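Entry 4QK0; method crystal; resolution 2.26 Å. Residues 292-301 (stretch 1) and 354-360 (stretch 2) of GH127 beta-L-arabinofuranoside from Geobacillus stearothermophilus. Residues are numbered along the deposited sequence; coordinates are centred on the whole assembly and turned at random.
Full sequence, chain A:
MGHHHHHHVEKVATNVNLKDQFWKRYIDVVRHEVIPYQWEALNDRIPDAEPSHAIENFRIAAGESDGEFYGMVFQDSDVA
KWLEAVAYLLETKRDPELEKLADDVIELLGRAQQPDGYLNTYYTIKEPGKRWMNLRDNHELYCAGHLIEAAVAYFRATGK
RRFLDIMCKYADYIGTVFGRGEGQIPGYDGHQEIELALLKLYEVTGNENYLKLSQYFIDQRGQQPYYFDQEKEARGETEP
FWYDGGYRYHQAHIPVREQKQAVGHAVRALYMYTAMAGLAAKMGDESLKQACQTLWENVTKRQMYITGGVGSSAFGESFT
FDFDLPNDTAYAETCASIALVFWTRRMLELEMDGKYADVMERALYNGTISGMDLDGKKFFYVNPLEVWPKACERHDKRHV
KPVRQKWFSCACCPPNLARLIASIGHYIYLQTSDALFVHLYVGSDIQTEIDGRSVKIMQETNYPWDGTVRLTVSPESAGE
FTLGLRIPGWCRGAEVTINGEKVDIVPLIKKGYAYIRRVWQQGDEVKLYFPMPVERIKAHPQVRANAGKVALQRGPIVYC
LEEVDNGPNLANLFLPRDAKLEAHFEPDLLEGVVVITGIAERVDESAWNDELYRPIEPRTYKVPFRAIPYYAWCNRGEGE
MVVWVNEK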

# COMPACT_ATOMS: atom_id res chain seq x y z
N CYS A 292 10.48 -1.93 29.58
CA CYS A 292 10.35 -3.18 28.86
C CYS A 292 8.94 -3.68 28.86
O CYS A 292 8.49 -4.15 27.83
CB CYS A 292 11.26 -4.27 29.41
SG CYS A 292 13.02 -3.92 29.06
N GLN A 293 8.26 -3.61 30.01
CA GLN A 293 6.94 -4.15 30.12
C GLN A 293 5.99 -3.31 29.29
O GLN A 293 5.08 -3.86 28.71
CB GLN A 293 6.46 -4.25 31.56
CG GLN A 293 7.16 -5.39 32.31
CD GLN A 293 7.00 -5.34 33.84
OE1 GLN A 293 7.05 -4.27 34.47
NE2 GLN A 293 6.87 -6.51 34.46
N THR A 294 6.18 -2.01 29.28
CA THR A 294 5.33 -1.10 28.55
C THR A 294 5.52 -1.36 27.05
O THR A 294 4.56 -1.42 26.32
CB THR A 294 5.70 0.34 28.89
OG1 THR A 294 5.38 0.55 30.27
CG2 THR A 294 4.94 1.36 28.06
N LEU A 295 6.76 -1.57 26.63
CA LEU A 295 7.03 -1.84 25.24
C LEU A 295 6.53 -3.20 24.83
O LEU A 295 5.99 -3.34 23.75
CB LEU A 295 8.50 -1.68 24.94
CG LEU A 295 8.93 -0.21 24.98
CD1 LEU A 295 10.42 -0.08 25.21
CD2 LEU A 295 8.58 0.50 23.70
N TRP A 296 6.66 -4.19 25.71
CA TRP A 296 6.13 -5.50 25.46
C TRP A 296 4.65 -5.48 25.19
O TRP A 296 4.15 -6.14 24.28
CB TRP A 296 6.36 -6.42 26.66
CG TRP A 296 5.66 -7.70 26.52
CD1 TRP A 296 4.48 -8.06 27.04
CD2 TRP A 296 6.10 -8.80 25.74
NE1 TRP A 296 4.15 -9.31 26.64
CE2 TRP A 296 5.14 -9.79 25.85
CE3 TRP A 296 7.24 -9.04 24.99
CZ2 TRP A 296 5.26 -11.01 25.26
CZ3 TRP A 296 7.38 -10.21 24.38
CH2 TRP A 296 6.38 -11.21 24.49
N GLU A 297 3.92 -4.82 26.06
CA GLU A 297 2.48 -4.70 25.88
C GLU A 297 2.15 -3.97 24.58
O GLU A 297 1.24 -4.36 23.88
CB GLU A 297 1.87 -3.93 27.07
CG GLU A 297 1.94 -4.75 28.37
CD GLU A 297 1.01 -5.98 28.39
OE1 GLU A 297 -0.23 -5.77 28.30
OE2 GLU A 297 1.49 -7.15 28.46
N ASN A 298 2.90 -2.91 24.24
CA ASN A 298 2.61 -2.20 23.04
C ASN A 298 2.84 -3.10 21.80
O ASN A 298 2.01 -3.16 20.89
CB ASN A 298 3.43 -0.97 22.92
CG ASN A 298 3.03 -0.14 21.69
OD1 ASN A 298 3.80 0.05 20.74
ND2 ASN A 298 1.82 0.42 21.74
N VAL A 299 3.98 -3.79 21.76
CA VAL A 299 4.30 -4.62 20.59
C VAL A 299 3.28 -5.76 20.47
O VAL A 299 2.70 -5.94 19.41
CB VAL A 299 5.71 -5.22 20.66
CG1 VAL A 299 5.88 -6.26 19.61
CG2 VAL A 299 6.72 -4.15 20.48
N THR A 300 3.03 -6.47 21.56
CA THR A 300 2.36 -7.74 21.47
C THR A 300 0.86 -7.58 21.57
O THR A 300 0.15 -8.50 21.21
CB THR A 300 2.82 -8.75 22.56
OG1 THR A 300 2.50 -8.26 23.87
CG2 THR A 300 4.27 -8.97 22.46
N LYS A 301 0.38 -6.49 22.11
CA LYS A 301 -1.05 -6.26 22.15
C LYS A 301 -1.56 -5.21 21.12
O LYS A 301 -2.76 -4.97 21.03
CB LYS A 301 -1.47 -5.85 23.54
CG LYS A 301 -1.25 -7.06 24.47
CD LYS A 301 -2.22 -7.29 25.63
CE LYS A 301 -1.80 -8.55 26.40
NZ LYS A 301 -0.47 -8.38 27.07
N GLY A 354 3.63 -16.70 31.65
CA GLY A 354 3.25 -17.50 30.51
C GLY A 354 2.96 -16.69 29.24
O GLY A 354 3.20 -17.18 28.15
N LYS A 355 2.50 -15.45 29.36
CA LYS A 355 2.22 -14.65 28.16
C LYS A 355 3.45 -14.41 27.31
O LYS A 355 3.34 -14.29 26.11
CB LYS A 355 1.52 -13.35 28.50
CG LYS A 355 2.45 -12.24 29.00
CD LYS A 355 1.69 -11.11 29.77
CE LYS A 355 2.65 -10.22 30.56
NZ LYS A 355 2.33 -8.79 30.54
N TYR A 356 4.63 -14.43 27.91
CA TYR A 356 5.88 -14.28 27.18
C TYR A 356 6.16 -15.52 26.37
O TYR A 356 6.59 -15.47 25.20
CB TYR A 356 7.08 -13.98 28.11
CG TYR A 356 6.90 -12.73 28.99
CD1 TYR A 356 6.34 -11.57 28.48
CD2 TYR A 356 7.31 -12.70 30.31
CE1 TYR A 356 6.17 -10.45 29.26
CE2 TYR A 356 7.14 -11.57 31.10
CZ TYR A 356 6.55 -10.47 30.58
OH TYR A 356 6.40 -9.34 31.34
N ALA A 357 5.96 -16.66 27.01
CA ALA A 357 6.25 -17.90 26.34
C ALA A 357 5.18 -18.18 25.28
O ALA A 357 5.45 -18.88 24.32
CB ALA A 357 6.38 -19.05 27.34
N ASP A 358 3.98 -17.67 25.49
CA ASP A 358 2.88 -17.80 24.55
C ASP A 358 3.25 -17.13 23.24
O ASP A 358 3.13 -17.75 22.18
CB ASP A 358 1.59 -17.21 25.09
CG ASP A 358 0.95 -18.09 26.18
OD1 ASP A 358 1.29 -19.32 26.33
OD2 ASP A 358 0.06 -17.54 26.86
N VAL A 359 3.83 -15.95 23.34
CA VAL A 359 4.35 -15.24 22.17
C VAL A 359 5.53 -15.95 21.54
O VAL A 359 5.62 -16.06 20.28
CB VAL A 359 4.68 -13.80 22.51
CG1 VAL A 359 5.36 -13.09 21.37
CG2 VAL A 359 3.39 -13.07 22.80
N MSE A 360 6.47 -16.39 22.36
CA MSE A 360 7.60 -17.11 21.86
C MSE A 360 7.09 -18.24 21.00
O MSE A 360 7.62 -18.48 19.92
CB MSE A 360 8.38 -17.67 23.08
CG MSE A 360 9.57 -18.50 22.67
SE MSE A 360 10.55 -19.32 24.19
CE MSE A 360 11.18 -17.71 24.79
O HOH W 1 4.14 -6.35 30.64

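Both stretches are helical, and their axes cross at 42° with a closest approach of 12.0 Å. That is a wide spacing for two helices, and large side chains fill it: the nearest CA atoms, those of Thr-300 and Val-359, are 7.8 Å apart, and those of Trp-296 and Tyr-356 are 9.0 Å apart. The contact is compact, burying 310 Å² in all, and Trp-296 contributes the largest single share, 90 Å².

Along stretch 2, Gly-354 lies out of reach, and the contact begins with Lys-355. Its CA-to-CB bond points toward stretch 1, and its long aliphatic chain passes the indole of Trp-296 (Lys-355 CG to Trp-296 NE1, 4.1 Å) before the ammonium group forms a salt bridge with Glu-297, Lys-355 NZ lying 2.8 Å from Glu-297 OE2. Glu-297 OE2 also lies 2.7 Å from Lys-301 NZ, one turn further along stretch 1. Glu-297 thus offsets the repulsion between two ammonium groups whose NZ atoms, in Lys-301 and Lys-355, are only 4.5 Å apart. A water adds a second link: the water accepts from Lys-355 NZ, 3.0 Å from the water O, and donates to Gln-293 O, 3.3 Å from the water O.

Tyr-356 starts out sideways, but its ring reaches back to Trp-296. Tyr-356 CD1 comes within 3.4 Å of Trp-296 CE2, and the planes meet at 85°, so the tyrosine edge, with its slightly positive hydrogens, faces the electron-rich indole. The Tyr-356 hydroxyl is hydrogen-bonded elsewhere in the structure.

Ala-357 points away and Asp-358 sideways, and neither makes contact. One turn after Lys-355, Val-359 again points toward stretch 1. Its compact branched side chain packs against the indole, Val-359 CB lying 3.7 Å from Trp-296 CH2, while Val-359 CG2 approaches Thr-300 CG2 at 4.2 Å. Thr-300 presents its methyl here, while Thr-300 OG1 donates to Trp-296 O at 2.7 Å, so the hydroxyl is satisfied within its own helix.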